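Local coordinates for protein RnfH (Haemophilus influenzae, PDB 2HJ1) that is of unknown function but belongs to the RnfH family of ubiquitin-like proteins and crystallises as a 3D domain-swapped dimer, at residues G35-V38 and Q39-I42. Sequence-based numbering, arbitrary orientation.
Sequences GITV and QTAI
Thr37 caps the first turn of helix 38-45: its OG1 accepts from Thr40 N at 3.2 Å, with an N-H...O angle of 160°. The cap depends on chi1 of 53°, which sets OG1 between the backbone N and the carbonyl carbon, within reach of Thr40 N. The Thr40 hydroxyl stands close by, Thr37 OG1 to Thr40 OG1 being 2.9 Å. Water 1 bridges the two residues, accepting from Thr37 N (3.1 Å) and hydrogen-bonding Thr40 OG1, a water-mediated counterpart of the return arm of a capping box. Ala41 N donates to Thr37 O (3.1 Å) and Ile42 N to Val38 O, both nearly straight, so Thr37 serves the helix through its hydroxyl and its carbonyl alike. Ile36, the residue before the cap, reaches forward alongside the first turn. With CG1 anti to the backbone N (chi1 -172°) and the chain extended, CG1 rests 3.7 Å from Thr40 CB, while CD1 runs on to Ala41 and lies 4.0 Å from Ala41 CB. Ile36 and Ala41 hold the N' and N4 positions, the pair that makes a hydrophobic staple, here in a small version with an alanine. Across the swapped dimer, the second subunit hydrogen-bonds the backbone of Ile36, Val38 and Gln39 and sets its Thr71 on Thr37 and its Leu74 on Ala41. One turn apart, Val38 and Ile42 lie side by side and point the same way, Val38 CG1 meeting Ile42 CD1 at 3.8 Å. Both are buried: Val38 packs on Ile63 and Ile42 on Ile61, both of strand 61-65, and Ile42 also meets Ile47 and Leu48 of helix 47-50. The helix thus follows the antiparallel hairpin of strands 12-19 and 26-33, the order expected of the ubiquitin-like beta-grasp fold, and packs on strand 61-65 and helix 47-50.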
ATOM      1  N   GLY B  35       6.722  10.309  13.025  1.00 49.00           N
ATOM      2  CA  GLY B  35       6.941   9.515  14.239  1.00 48.97           C
ATOM      3  C   GLY B  35       5.699   8.815  14.800  1.00 48.54           C
ATOM      4  O   GLY B  35       5.817   7.859  15.548  1.00 49.36           O
ATOM      5  N   ILE B  36       4.507   9.293  14.454  1.00 47.35           N
ATOM      6  CA  ILE B  36       3.241   8.619  14.834  1.00 45.48           C
ATOM      7  C   ILE B  36       3.212   7.145  14.319  1.00 43.22           C
ATOM      8  O   ILE B  36       3.709   6.830  13.232  1.00 41.69           O
ATOM      9  CB  ILE B  36       1.997   9.512  14.369  1.00 46.24           C
ATOM     10  CG1 ILE B  36       0.671   8.995  14.890  1.00 46.80           C
ATOM     11  CG2 ILE B  36       1.906   9.588  12.864  1.00 45.97           C
ATOM     12  CD1 ILE B  36      -0.502   9.960  14.661  1.00 47.31           C
ATOM     13  N   THR B  37       2.639   6.222  15.101  1.00 40.61           N
ATOM     14  CA  THR B  37       2.530   4.852  14.657  1.00 38.85           C
ATOM     15  C   THR B  37       1.146   4.593  14.059  1.00 37.27           C
ATOM     16  O   THR B  37       0.232   5.377  14.267  1.00 37.11           O
ATOM     17  CB  THR B  37       2.646   3.891  15.851  1.00 39.19           C
ATOM     18  OG1 THR B  37       1.690   4.330  16.812  1.00 38.41           O
ATOM     19  CG2 THR B  37       4.085   3.950  16.467  1.00 40.14           C
ATOM     20  N   VAL B  38       0.989   3.455  13.390  1.00 36.35           N
ATOM     21  CA  VAL B  38      -0.335   2.997  12.939  1.00 37.08           C
ATOM     22  C   VAL B  38      -1.409   3.070  14.043  1.00 37.44           C
ATOM     23  O   VAL B  38      -2.465   3.651  13.852  1.00 36.24           O
ATOM     24  CB  VAL B  38      -0.216   1.567  12.436  1.00 36.85           C
ATOM     25  CG1 VAL B  38      -1.546   1.007  12.048  1.00 35.20           C
ATOM     26  CG2 VAL B  38       0.814   1.510  11.211  1.00 37.00           C
ATOM     27  N   GLN B  39      -1.136   2.489  15.220  1.00 37.32           N
ATOM     28  CA  GLN B  39      -2.155   2.448  16.278  1.00 37.11           C
ATOM     29  C   GLN B  39      -2.490   3.855  16.747  1.00 35.91           C
ATOM     30  O   GLN B  39      -3.645   4.198  16.972  1.00 36.76           O
ATOM     31  CB  GLN B  39      -1.630   1.599  17.474  1.00 37.00           C
ATOM     32  CG  GLN B  39      -2.630   1.516  18.658  1.00 36.64           C
ATOM     33  CD  GLN B  39      -1.995   0.742  19.802  1.00 38.80           C
ATOM     34  OE1 GLN B  39      -1.465   1.326  20.769  1.00 40.13           O
ATOM     35  NE2 GLN B  39      -1.903  -0.547  19.614  1.00 31.49           N
ATOM     36  N   THR B  40      -1.505   4.716  16.876  1.00 35.52           N
ATOM     37  CA  THR B  40      -1.848   6.070  17.338  1.00 37.17           C
ATOM     38  C   THR B  40      -2.714   6.859  16.346  1.00 35.35           C
ATOM     39  O   THR B  40      -3.650   7.543  16.741  1.00 36.27           O
ATOM     40  CB  THR B  40      -0.560   6.880  17.691  1.00 38.10           C
ATOM     41  OG1 THR B  40       0.251   6.083  18.594  1.00 43.19           O
ATOM     42  CG2 THR B  40      -0.920   8.193  18.352  1.00 37.42           C
ATOM     43  N   ALA B  41      -2.391   6.784  15.058  1.00 35.86           N
ATOM     44  CA  ALA B  41      -3.227   7.454  14.006  1.00 34.19           C
ATOM     45  C   ALA B  41      -4.660   6.912  14.093  1.00 33.81           C
ATOM     46  O   ALA B  41      -5.609   7.657  14.155  1.00 34.21           O
ATOM     47  CB  ALA B  41      -2.649   7.192  12.650  1.00 32.99           C
ATOM     48  N   ILE B  42      -4.807   5.602  14.156  1.00 32.87           N
ATOM     49  CA  ILE B  42      -6.138   5.035  14.206  1.00 33.09           C
ATOM     50  C   ILE B  42      -6.880   5.516  15.466  1.00 34.14           C
ATOM     51  O   ILE B  42      -8.006   6.040  15.410  1.00 34.16           O
ATOM     52  CB  ILE B  42      -6.109   3.486  14.122  1.00 32.66           C
ATOM     53  CG1 ILE B  42      -5.481   3.017  12.799  1.00 31.90           C
ATOM     54  CG2 ILE B  42      -7.558   2.888  14.262  1.00 31.38           C
ATOM     55  CD1 ILE B  42      -5.254   1.465  12.718  1.00 33.03           C
TER
HETATM   56  O   HOH W   1       2.826   7.141  18.028  1.00 44.71           O